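Local coordinates for protein beta-1,4-mannanase (Aplysia kurodai, PDB 3VUP) that probably hydrolyses beta-1,4-mannosidic bonds in mannan as a TIM-barrel mannanase of sea hare digestive fluid, at residues T69-A72 / F78-G81; P108-A113 / Q134-K139; F308-V311 / G315-G318; H278-Y283 / K287-G292; W25-Y30 / K41-P46. All blocks are in the same frame, centred on the assembly; numbering follows the deposited sequence.

Contact 1. Residues T69-A72 / F78-G81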
# COMPACT_ATOMS: atom_id res chain seq x y z
N THR A 69 7.59 -10.48 13.19
CA THR A 69 8.93 -11.04 12.99
C THR A 69 9.96 -10.06 12.43
O THR A 69 11.14 -10.20 12.70
CB THR A 69 8.93 -12.32 12.13
OG1 THR A 69 8.44 -12.03 10.82
CG2 THR A 69 8.08 -13.39 12.77
N THR A 70 9.53 -9.09 11.63
CA THR A 70 10.42 -8.00 11.23
C THR A 70 9.71 -6.67 11.44
O THR A 70 8.49 -6.62 11.45
CB THR A 70 10.90 -8.09 9.76
OG1 THR A 70 9.79 -7.93 8.87
CG2 THR A 70 11.65 -9.39 9.48
N PRO A 71 10.47 -5.59 11.65
CA PRO A 71 11.90 -5.58 11.94
C PRO A 71 12.16 -6.20 13.31
O PRO A 71 11.22 -6.60 13.99
CB PRO A 71 12.23 -4.09 11.95
CG PRO A 71 10.97 -3.48 12.50
CD PRO A 71 9.86 -4.27 11.86
N ALA A 72 13.43 -6.30 13.71
CA ALA A 72 13.77 -6.81 15.02
C ALA A 72 13.68 -5.69 16.06
O ALA A 72 14.22 -4.60 15.85
CB ALA A 72 15.17 -7.40 15.01
N PHE A 78 12.65 -0.46 20.79
CA PHE A 78 13.50 0.16 19.78
C PHE A 78 13.90 -0.89 18.77
O PHE A 78 14.06 -2.06 19.11
CB PHE A 78 14.74 0.80 20.41
CG PHE A 78 14.43 2.01 21.23
CD1 PHE A 78 14.55 3.28 20.69
CD2 PHE A 78 14.00 1.88 22.54
CE1 PHE A 78 14.26 4.40 21.45
CE2 PHE A 78 13.71 2.99 23.30
CZ PHE A 78 13.84 4.25 22.76
N VAL A 79 14.08 -0.48 17.52
CA VAL A 79 14.46 -1.40 16.46
C VAL A 79 15.97 -1.60 16.44
O VAL A 79 16.73 -0.63 16.51
CB VAL A 79 13.94 -0.90 15.10
CG1 VAL A 79 14.49 -1.74 13.96
CG2 VAL A 79 12.42 -0.91 15.11
N THR A 80 16.40 -2.86 16.35
CA THR A 80 17.83 -3.18 16.32
C THR A 80 18.38 -3.47 14.94
O THR A 80 19.58 -3.36 14.72
CB THR A 80 18.15 -4.39 17.23
OG1 THR A 80 17.47 -5.56 16.75
CG2 THR A 80 17.73 -4.11 18.66
N GLY A 81 17.50 -3.84 14.01
CA GLY A 81 17.93 -4.19 12.67
C GLY A 81 16.75 -4.70 11.87
O GLY A 81 15.64 -4.78 12.38
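A short antiparallel pairing, in which Ala72 meets Thr80 and Gly81, makes up this mostly buried contact; it lies in the long connection that leaves barrel strand 58-65 and leads to helix 88-101. The evidence is two backbone hydrogen bonds. Ala72 N donates to Gly81 O over 3.0 Å, and Ala72 O accepts from Thr80 N at 2.8 Å with an N-H...O angle of 162°. One residue is thus gripped by two successive residues opposite, an offset consistent with a beta bulge. The same Ala72 O also has Val79 CA 3.3 Å away in a C-H...O contact. Next to the bonded pair the side chains make a small apolar patch. The Pro71 ring, which follows a cis peptide bond, crosses the Val79 side chain at about a right angle, with Pro71 CB 3.8 Å from Val79 CG1 and Pro71 CG 3.9 Å from Val79 CG2. Val79 holds CG1 opposite its own backbone N (chi1 172°), which brings that methyl both to the proline and to within 3.4 Å of Ala72 O. Cutting Val79 back to an alanine removes both methyls and would probably leave a gap beside the Pro71 ring. At the exposed Thr80, OG1 stands 3.4 Å from Ala72 CB. Helix 130-147 flanks the patch, as Pro71 rests on Tyr136 and Ala140 while Val79 N bonds to Ser135 OG. The hydrogen bonding between the segments therefore rests on backbone groups, and the side chains contribute mainly apolar packing that joins the excursion to the barrel's outer helix.

Contact 2. Residues P108-A113 / Q134-K139. With SO4 (sulfate ion), chain H.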
# COMPACT_ATOMS: atom_id res chain seq x y z
N PRO A 108 5.65 -3.65 -1.91
CA PRO A 108 5.68 -4.13 -0.53
C PRO A 108 4.93 -3.16 0.37
O PRO A 108 5.12 -1.94 0.27
CB PRO A 108 7.18 -4.12 -0.19
CG PRO A 108 7.89 -4.07 -1.52
CD PRO A 108 6.99 -3.25 -2.39
N CYS A 109 4.09 -3.70 1.25
CA CYS A 109 3.36 -2.91 2.22
C CYS A 109 3.96 -3.15 3.59
O CYS A 109 3.93 -4.27 4.10
CB CYS A 109 1.87 -3.28 2.19
SG CYS A 109 0.89 -2.41 3.43
N LEU A 110 4.53 -2.10 4.18
CA LEU A 110 5.34 -2.26 5.38
C LEU A 110 4.52 -2.63 6.62
O LEU A 110 4.83 -3.62 7.28
CB LEU A 110 6.17 -1.01 5.64
CG LEU A 110 7.17 -0.66 4.55
CD1 LEU A 110 7.88 0.63 4.92
CD2 LEU A 110 8.16 -1.80 4.32
N TRP A 111 3.49 -1.83 6.92
CA TRP A 111 2.77 -1.92 8.18
C TRP A 111 1.27 -2.11 7.95
O TRP A 111 0.76 -1.91 6.84
CB TRP A 111 2.98 -0.64 8.99
CG TRP A 111 4.41 -0.32 9.28
CD1 TRP A 111 5.16 0.67 8.70
CD2 TRP A 111 5.28 -0.98 10.22
NE1 TRP A 111 6.42 0.67 9.22
CE2 TRP A 111 6.53 -0.33 10.15
CE3 TRP A 111 5.13 -2.06 11.10
CZ2 TRP A 111 7.61 -0.71 10.94
CZ3 TRP A 111 6.21 -2.44 11.88
CH2 TRP A 111 7.43 -1.77 11.79
N ASN A 112 0.56 -2.47 9.02
CA ASN A 112 -0.87 -2.71 8.95
C ASN A 112 -1.56 -2.16 10.19
O ASN A 112 -1.09 -2.38 11.32
CB ASN A 112 -1.13 -4.22 8.88
CG ASN A 112 -2.60 -4.57 8.77
OD1 ASN A 112 -3.39 -3.82 8.20
ND2 ASN A 112 -2.97 -5.74 9.31
N ALA A 113 -2.68 -1.46 9.99
CA ALA A 113 -3.52 -0.99 11.09
C ALA A 113 -4.97 -1.47 10.97
O ALA A 113 -5.85 -0.96 11.68
CB ALA A 113 -3.46 0.53 11.20
N GLN A 134 12.67 6.76 14.83
CA GLN A 134 13.97 7.01 14.22
C GLN A 134 14.84 5.75 14.20
O GLN A 134 15.59 5.53 13.25
CB GLN A 134 14.71 8.17 14.90
CG GLN A 134 15.88 8.71 14.07
CD GLN A 134 15.46 9.24 12.69
OE1 GLN A 134 14.44 9.93 12.55
NE2 GLN A 134 16.26 8.93 11.67
N SER A 135 14.74 4.92 15.24
CA SER A 135 15.48 3.66 15.24
C SER A 135 15.01 2.71 14.14
O SER A 135 15.83 2.04 13.51
CB SER A 135 15.48 2.97 16.62
OG SER A 135 14.24 2.37 16.95
N TYR A 136 13.71 2.66 13.88
CA TYR A 136 13.22 1.88 12.75
C TYR A 136 13.82 2.38 11.45
O TYR A 136 14.31 1.61 10.61
CB TYR A 136 11.68 1.89 12.65
CG TYR A 136 11.22 1.25 11.36
CD1 TYR A 136 11.50 -0.09 11.10
CD2 TYR A 136 10.58 1.98 10.36
CE1 TYR A 136 11.14 -0.69 9.91
CE2 TYR A 136 10.20 1.39 9.17
CZ TYR A 136 10.49 0.06 8.95
OH TYR A 136 10.14 -0.51 7.74
N ILE A 137 13.78 3.70 11.27
CA ILE A 137 14.27 4.31 10.05
C ILE A 137 15.76 4.04 9.84
O ILE A 137 16.18 3.62 8.76
CB ILE A 137 13.94 5.80 10.06
CG1 ILE A 137 12.43 5.97 9.86
CG2 ILE A 137 14.74 6.53 8.98
CD1 ILE A 137 11.94 7.37 10.05
N ASP A 138 16.55 4.24 10.89
CA ASP A 138 17.99 4.12 10.76
C ASP A 138 18.49 2.68 10.74
O ASP A 138 19.41 2.34 9.99
CB ASP A 138 18.69 4.92 11.86
CG ASP A 138 18.54 6.41 11.68
OD1 ASP A 138 18.21 6.85 10.56
OD2 ASP A 138 18.77 7.16 12.66
N LYS A 139 17.88 1.82 11.54
CA LYS A 139 18.37 0.45 11.70
C LYS A 139 17.73 -0.57 10.76
O LYS A 139 18.29 -1.65 10.55
CB LYS A 139 18.22 -0.02 13.15
CG LYS A 139 19.10 0.73 14.14
CD LYS A 139 20.55 0.28 14.02
CE LYS A 139 21.39 0.75 15.19
NZ LYS A 139 22.65 -0.04 15.31
S SO4 H . 17.00 11.71 8.87
O1 SO4 H . 16.51 10.76 9.87
O2 SO4 H . 16.05 12.81 8.69
O3 SO4 H . 18.28 12.26 9.29
O4 SO4 H . 17.18 11.00 7.60
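The ring of Tyr136 receives an edge of Trp111 on one face: Trp111 CZ2 stands 3.5 Å above the plane of the tyrosine ring, over its centre. The planes meet at 67° and the centroids of the Trp111 six-membered ring and the Tyr136 ring are 5.0 Å apart, so this is a T-shaped (edge-to-face) stack, while Tyr136 CD1 lies in the plane of the indole at its edge. In the TIM barrel this is the packing of a beta-alpha unit, strand 105-112 against the outer helix 130-147. The side chain of Tyr136, its CG opposite the backbone N (chi1 171°), reaches inward from the helix, and the two aromatic side chains slide past each other in opposite directions. Both polar ends find partners in neighbouring units: Tyr136 OH bonds to His64 NE2, and Trp111 NE1 to Gln207 OE1. The His64 ring also meets Tyr136 nearly perpendicularly, so the tyrosine is fixed through its hydroxyl as well as its ring. On the outer side of the helix Gln134 NE2 makes a short, bent hydrogen bond of 2.6 Å to O1 of a sulfate ion, probably from the crystallisation liquor, which Lys142 and Lys251 also hold; weak bonds link the same amide to Asp138. Back at the strand, Leu110 adds a smaller van der Waals touch, its CD1 methyl 3.8 Å from Tyr136 OH.

Contact 3. Residues F308-V311 / G315-G318; sequences FNYV and GYAG
Gly315, the first residue of 315-318 to meet Val311, brings its backbone N to 4.0 Å from Val311 O, just past helix 304-313. Tyr316 carries most of the packing. Its CB lies 3.6 Å from Val311 CG1, and the two side chains cross at about a right angle. Further out, the ring presents its edge to the helix: Val311 O lies in the ring plane, with Tyr316 CD2 3.5 Å from it. A looser apolar touch joins Tyr316 CE2 to Tyr310 CE1 at 4.4 Å. Tyr310 OH bonds to His278 O, to which Tyr316 OH adds a weak bond. After Ala317, whose backbone pairs with Ile289, Gly318 sets its O 3.3 Å from Val311 CG1, the methyl opposite the valine N (chi1 177°). Replacing Tyr316 by a serine takes away the ring, which would probably open a gap beside Val311 and Tyr310 and deprive His278 O of its weak second partner. With no hydrogen bond between the two segments, this helix-to-strand turn is joined by shape: a valine methyl against Tyr316 CB and the Gly318 oxygen, and a carbonyl oxygen at the aromatic edge.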
# COMPACT_ATOMS: atom_id res chain seq x y z
N PHE A 308 -12.76 -5.02 -12.60
CA PHE A 308 -11.51 -4.64 -13.25
C PHE A 308 -11.74 -3.67 -14.41
O PHE A 308 -11.03 -2.68 -14.56
CB PHE A 308 -10.73 -5.86 -13.72
CG PHE A 308 -9.81 -6.45 -12.67
CD1 PHE A 308 -8.53 -5.95 -12.49
CD2 PHE A 308 -10.24 -7.48 -11.86
CE1 PHE A 308 -7.69 -6.49 -11.53
CE2 PHE A 308 -9.40 -8.02 -10.90
CZ PHE A 308 -8.13 -7.53 -10.73
N ASN A 309 -12.77 -3.94 -15.21
CA ASN A 309 -13.11 -3.05 -16.32
C ASN A 309 -13.55 -1.68 -15.80
O ASN A 309 -13.18 -0.65 -16.37
CB ASN A 309 -14.18 -3.66 -17.22
CG ASN A 309 -13.60 -4.64 -18.21
OD1 ASN A 309 -13.23 -4.27 -19.32
ND2 ASN A 309 -13.49 -5.90 -17.81
N TYR A 310 -14.34 -1.67 -14.74
CA TYR A 310 -14.82 -0.41 -14.18
C TYR A 310 -13.63 0.47 -13.80
O TYR A 310 -13.58 1.65 -14.15
CB TYR A 310 -15.73 -0.63 -12.97
CG TYR A 310 -16.35 0.67 -12.53
CD1 TYR A 310 -15.64 1.56 -11.74
CD2 TYR A 310 -17.62 1.05 -12.95
CE1 TYR A 310 -16.17 2.78 -11.38
CE2 TYR A 310 -18.17 2.26 -12.59
CZ TYR A 310 -17.43 3.13 -11.80
OH TYR A 310 -17.99 4.34 -11.45
N VAL A 311 -12.68 -0.09 -13.07
CA VAL A 311 -11.54 0.69 -12.63
C VAL A 311 -10.78 1.25 -13.84
O VAL A 311 -10.47 2.44 -13.91
CB VAL A 311 -10.59 -0.13 -11.73
CG1 VAL A 311 -9.38 0.68 -11.36
CG2 VAL A 311 -11.31 -0.60 -10.48
N GLY A 315 -10.80 6.24 -15.13
CA GLY A 315 -9.74 7.22 -14.90
C GLY A 315 -8.74 6.86 -13.83
O GLY A 315 -7.80 7.62 -13.58
N TYR A 316 -8.92 5.70 -13.20
CA TYR A 316 -8.00 5.27 -12.16
C TYR A 316 -6.71 4.76 -12.80
O TYR A 316 -6.66 4.48 -14.00
CB TYR A 316 -8.64 4.20 -11.28
CG TYR A 316 -9.91 4.68 -10.59
CD1 TYR A 316 -9.85 5.52 -9.48
CD2 TYR A 316 -11.17 4.32 -11.06
CE1 TYR A 316 -10.99 5.97 -8.86
CE2 TYR A 316 -12.33 4.76 -10.43
CZ TYR A 316 -12.23 5.59 -9.34
OH TYR A 316 -13.36 6.05 -8.70
N ALA A 317 -5.67 4.64 -11.99
CA ALA A 317 -4.33 4.35 -12.47
C ALA A 317 -3.93 2.88 -12.32
O ALA A 317 -2.92 2.45 -12.87
CB ALA A 317 -3.32 5.23 -11.75
N GLY A 318 -4.72 2.12 -11.57
CA GLY A 318 -4.43 0.72 -11.36
C GLY A 318 -5.55 0.03 -10.61
O GLY A 318 -6.41 0.70 -10.03

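Contact 4. Residues H278-Y283 / K287-G292; sequences HQASDY and KPIVVG
Ile289 points its side chain at the backbone turn of Ala280 and Tyr283, so that strand 289-293 of the TIM barrel is packed against the 3-10 turn 280-283 in the connection leading up to it. The isoleucine touches through the far end of its longer branch. CG1 stands opposite the carbonyl carbon (chi1 -59°) and the chain then runs on extended to CD1, which ends between the two residues of the turn. From CD1 it is 3.7 Å to Ala280 O, 4.2 Å to Ala280 CB and 4.3 Å to Tyr283 CB. One methyl therefore meets a carbonyl oxygen, a methyl and a methylene, at spacings that make a light van der Waals contact, apolar towards the two CB atoms, with no hydrogen bond between the segments; the buried surface is correspondingly small, 98 Å².

Tyr283 directs its CB towards the strand, while its hydroxyl bonds to Val273 O. Its ring makes an edge-to-face pair with Phe261, a residue that Ile289 also touches, so strand 259-262 takes part in the same cluster. Within the turn, Ala280 O lies in the plane of the Tyr283 ring at its edge and accepts a hydrogen bond from Tyr283 N, which helps fix the oxygen that Ile289 meets. The start of the turn is tied by two bonds between Gln279 and Asp282. Asp282 N donates to Gln279 O, and in return Gln279 N reaches Asp282 OD2 at 2.9 Å, with an N-H...O angle of 164°, arriving from above the carboxylate plane.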
# COMPACT_ATOMS: atom_id res chain seq x y z
N HIS A 278 -18.02 6.04 -8.86
CA HIS A 278 -17.48 7.34 -9.21
C HIS A 278 -16.34 7.20 -10.20
O HIS A 278 -16.07 6.12 -10.73
CB HIS A 278 -17.09 8.09 -7.94
CG HIS A 278 -18.28 8.42 -7.09
ND1 HIS A 278 -18.77 7.57 -6.14
CD2 HIS A 278 -19.13 9.47 -7.14
CE1 HIS A 278 -19.86 8.09 -5.60
NE2 HIS A 278 -20.10 9.25 -6.19
N GLN A 279 -15.69 8.32 -10.50
CA GLN A 279 -14.53 8.28 -11.37
C GLN A 279 -13.40 9.02 -10.68
O GLN A 279 -13.62 9.79 -9.74
CB GLN A 279 -14.84 8.83 -12.76
CG GLN A 279 -15.27 10.28 -12.77
CD GLN A 279 -15.64 10.77 -14.17
OE1 GLN A 279 -14.97 10.46 -15.16
NE2 GLN A 279 -16.72 11.55 -14.26
N ALA A 280 -12.17 8.75 -11.12
CA ALA A 280 -11.00 9.29 -10.45
C ALA A 280 -11.08 10.81 -10.27
O ALA A 280 -10.73 11.33 -9.21
CB ALA A 280 -9.73 8.90 -11.18
N SER A 281 -11.54 11.52 -11.29
CA SER A 281 -11.57 12.97 -11.22
C SER A 281 -12.53 13.51 -10.16
O SER A 281 -12.38 14.65 -9.73
CB SER A 281 -11.90 13.56 -12.59
OG SER A 281 -13.14 13.07 -13.04
N ASP A 282 -13.49 12.70 -9.72
CA ASP A 282 -14.43 13.15 -8.69
C ASP A 282 -13.76 13.46 -7.35
O ASP A 282 -14.34 14.15 -6.51
CB ASP A 282 -15.51 12.10 -8.44
CG ASP A 282 -16.44 11.91 -9.61
OD1 ASP A 282 -16.66 12.87 -10.37
OD2 ASP A 282 -16.99 10.80 -9.76
N TYR A 283 -12.55 12.94 -7.15
CA TYR A 283 -11.89 13.07 -5.85
C TYR A 283 -11.08 14.34 -5.69
O TYR A 283 -10.63 14.65 -4.59
CB TYR A 283 -11.07 11.80 -5.55
CG TYR A 283 -12.00 10.61 -5.45
CD1 TYR A 283 -12.68 10.34 -4.27
CD2 TYR A 283 -12.27 9.82 -6.57
CE1 TYR A 283 -13.58 9.29 -4.19
CE2 TYR A 283 -13.17 8.78 -6.49
CZ TYR A 283 -13.82 8.52 -5.31
OH TYR A 283 -14.71 7.47 -5.26
N LYS A 287 -2.66 13.31 -8.07
CA LYS A 287 -1.74 12.19 -8.22
C LYS A 287 -2.52 11.04 -8.83
O LYS A 287 -3.74 11.01 -8.73
CB LYS A 287 -1.19 11.73 -6.86
CG LYS A 287 -0.65 12.81 -5.94
CD LYS A 287 -0.12 12.21 -4.64
CE LYS A 287 0.20 13.27 -3.59
NZ LYS A 287 1.37 14.09 -4.00
N PRO A 288 -1.82 10.07 -9.44
CA PRO A 288 -2.51 8.84 -9.85
C PRO A 288 -3.21 8.20 -8.66
O PRO A 288 -2.70 8.26 -7.53
CB PRO A 288 -1.37 7.96 -10.36
CG PRO A 288 -0.28 8.92 -10.75
CD PRO A 288 -0.38 10.04 -9.76
N ILE A 289 -4.36 7.59 -8.92
CA ILE A 289 -5.13 6.90 -7.89
C ILE A 289 -5.27 5.43 -8.28
O ILE A 289 -5.93 5.10 -9.28
CB ILE A 289 -6.54 7.50 -7.73
CG1 ILE A 289 -6.48 8.98 -7.36
CG2 ILE A 289 -7.34 6.70 -6.71
CD1 ILE A 289 -7.83 9.69 -7.51
N VAL A 290 -4.65 4.56 -7.50
CA VAL A 290 -4.79 3.12 -7.68
C VAL A 290 -5.94 2.62 -6.82
O VAL A 290 -6.04 3.00 -5.66
CB VAL A 290 -3.49 2.40 -7.29
CG1 VAL A 290 -3.66 0.87 -7.26
CG2 VAL A 290 -2.38 2.79 -8.25
N VAL A 291 -6.84 1.81 -7.38
CA VAL A 291 -7.82 1.11 -6.57
C VAL A 291 -7.15 -0.20 -6.15
O VAL A 291 -7.09 -1.17 -6.91
CB VAL A 291 -9.15 0.89 -7.32
CG1 VAL A 291 -10.14 0.18 -6.41
CG2 VAL A 291 -9.71 2.22 -7.79
N GLY A 292 -6.58 -0.17 -4.94
CA GLY A 292 -5.62 -1.16 -4.50
C GLY A 292 -6.14 -2.36 -3.73
O GLY A 292 -5.34 -3.24 -3.39

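Contact 5. Residues W25-Y30 / K41-P46; sequences WMSYAY and KNRIEP
Met26 divides this contact between a close inner side against Ile44 and a more open one against Arg43. Inside, Met26 CB lies 3.6 Å from CG1 of the buried Ile44. Two bends in the methionine chain, at chi2 (53°) and chi3 (58°), fold it back along helix 36-53, so that CE comes to 3.5 Å from Arg43 O. Outward, the exposed arginine spreads its guanidinium over the methionine: Met26 CG sits 3.6 Å above that plane, over its centre, and Met26 SD is 3.7 Å from Arg43 NH1. A flat cation thus rests one face on an aliphatic chain. Next to it, Ser27 OG is 3.4 Å from Arg43 NH2, and its hydrogen bond to Asn40 OD1 ties it to the preceding turn of the helix. Beyond it the segment folds into a type II beta turn, closed by Tyr30 N bonding to Ser27 O at 2.8 Å. The whole is the loop between the first barrel strand, 18-22, and its helix, packed back on that helix as part of a beta-alpha unit at the end of the TIM barrel where glycosidases of this fold carry their active sites.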
# COMPACT_ATOMS: atom_id res chain seq x y z
N TRP A 25 -0.05 -12.29 1.38
CA TRP A 25 1.02 -12.88 2.18
C TRP A 25 0.94 -14.37 1.90
O TRP A 25 -0.02 -14.84 1.29
CB TRP A 25 0.80 -12.62 3.69
CG TRP A 25 -0.57 -12.94 4.15
CD1 TRP A 25 -1.11 -14.19 4.34
CD2 TRP A 25 -1.61 -12.00 4.45
NE1 TRP A 25 -2.42 -14.08 4.74
CE2 TRP A 25 -2.75 -12.75 4.82
CE3 TRP A 25 -1.68 -10.61 4.45
CZ2 TRP A 25 -3.96 -12.14 5.18
CZ3 TRP A 25 -2.88 -10.00 4.81
CH2 TRP A 25 -4.00 -10.77 5.16
N MET A 26 1.94 -15.11 2.37
CA MET A 26 1.85 -16.56 2.35
C MET A 26 1.64 -17.05 3.78
O MET A 26 0.59 -17.63 4.09
CB MET A 26 3.09 -17.19 1.71
CG MET A 26 2.97 -18.70 1.52
SD MET A 26 1.50 -19.25 0.62
CE MET A 26 1.70 -18.34 -0.92
N SER A 27 2.62 -16.80 4.65
CA SER A 27 2.45 -16.95 6.09
C SER A 27 2.39 -15.54 6.67
O SER A 27 3.39 -14.83 6.70
CB SER A 27 3.63 -17.72 6.67
OG SER A 27 3.70 -19.02 6.11
N TYR A 28 1.20 -15.13 7.11
CA TYR A 28 0.95 -13.77 7.59
C TYR A 28 2.02 -13.29 8.56
O TYR A 28 2.21 -13.87 9.63
CB TYR A 28 -0.42 -13.73 8.28
CG TYR A 28 -0.87 -12.40 8.85
CD1 TYR A 28 -1.61 -11.51 8.09
CD2 TYR A 28 -0.62 -12.08 10.18
CE1 TYR A 28 -2.06 -10.30 8.62
CE2 TYR A 28 -1.06 -10.87 10.72
CZ TYR A 28 -1.79 -9.99 9.94
OH TYR A 28 -2.25 -8.79 10.46
N ALA A 29 2.73 -12.23 8.15
CA ALA A 29 3.77 -11.57 8.96
C ALA A 29 5.01 -12.42 9.20
O ALA A 29 5.88 -12.04 9.98
CB ALA A 29 3.21 -11.07 10.29
N TYR A 30 5.07 -13.56 8.51
CA TYR A 30 6.12 -14.57 8.68
C TYR A 30 6.72 -14.96 7.34
O TYR A 30 7.12 -16.11 7.14
CB TYR A 30 5.53 -15.82 9.34
CG TYR A 30 5.66 -15.81 10.82
CD1 TYR A 30 4.89 -14.96 11.59
CD2 TYR A 30 6.55 -16.66 11.46
CE1 TYR A 30 5.03 -14.93 12.96
CE2 TYR A 30 6.70 -16.64 12.82
CZ TYR A 30 5.93 -15.79 13.57
OH TYR A 30 6.10 -15.79 14.93
N LYS A 41 9.27 -19.36 -0.28
CA LYS A 41 9.47 -19.04 -1.69
C LYS A 41 8.82 -20.05 -2.64
O LYS A 41 8.27 -19.67 -3.68
CB LYS A 41 10.96 -18.90 -2.01
CG LYS A 41 11.27 -18.55 -3.45
CD LYS A 41 12.75 -18.34 -3.67
CE LYS A 41 13.06 -17.93 -5.10
NZ LYS A 41 14.51 -17.66 -5.29
N ASN A 42 8.86 -21.34 -2.29
CA ASN A 42 8.28 -22.36 -3.15
C ASN A 42 6.77 -22.24 -3.30
O ASN A 42 6.19 -22.77 -4.24
CB ASN A 42 8.67 -23.77 -2.71
CG ASN A 42 8.02 -24.18 -1.40
OD1 ASN A 42 7.83 -23.36 -0.50
ND2 ASN A 42 7.66 -25.46 -1.29
N ARG A 43 6.12 -21.52 -2.38
CA ARG A 43 4.70 -21.23 -2.50
C ARG A 43 4.41 -19.84 -3.07
O ARG A 43 3.39 -19.63 -3.73
CB ARG A 43 3.98 -21.42 -1.17
CG ARG A 43 3.91 -22.87 -0.71
CD ARG A 43 3.13 -22.99 0.58
NE ARG A 43 3.87 -22.45 1.71
CZ ARG A 43 3.31 -22.02 2.84
NH1 ARG A 43 1.99 -22.07 2.99
NH2 ARG A 43 4.07 -21.54 3.82
N ILE A 44 5.31 -18.89 -2.81
CA ILE A 44 5.12 -17.53 -3.30
C ILE A 44 5.47 -17.41 -4.79
O ILE A 44 4.75 -16.76 -5.55
CB ILE A 44 5.90 -16.50 -2.47
CG1 ILE A 44 5.32 -16.46 -1.05
CG2 ILE A 44 5.83 -15.12 -3.11
CD1 ILE A 44 6.13 -15.62 -0.09
N GLU A 45 6.56 -18.03 -5.20
CA GLU A 45 6.95 -17.94 -6.61
C GLU A 45 5.83 -18.39 -7.59
O GLU A 45 5.57 -17.69 -8.57
CB GLU A 45 8.29 -18.65 -6.88
CG GLU A 45 8.71 -18.53 -8.33
CD GLU A 45 10.16 -18.92 -8.57
OE1 GLU A 45 10.84 -19.35 -7.61
OE2 GLU A 45 10.61 -18.78 -9.73
N PRO A 46 5.15 -19.52 -7.31
CA PRO A 46 4.04 -19.89 -8.21
C PRO A 46 2.94 -18.84 -8.29
O PRO A 46 2.27 -18.76 -9.31
CB PRO A 46 3.50 -21.18 -7.59
CG PRO A 46 4.69 -21.78 -6.94
CD PRO A 46 5.48 -20.62 -6.39

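Along the chain the order is contact 5, 1, 2, 4 and 3, none overlapping another. Contacts 1 and 2 form one cluster, centres about 9 Å apart, joined by direct touches, among them Pro71 on Trp111; contacts 3 and 4 form another, centres about 8 Å apart. The clusters lie across the chain's centre, contacts 1 and 3 having centres about 37 Å apart. Contact 5 has its centre about 20 Å from the centres of both contacts 1 and 2 but touches each, with Thr69 OG1 bonding to Ala29 O. Contacts 2 and 4 share the eight-stranded parallel barrel, through strands 105-112 and 289-293, so two packing sites on opposite sides of the chain's centre rest on one common sheet.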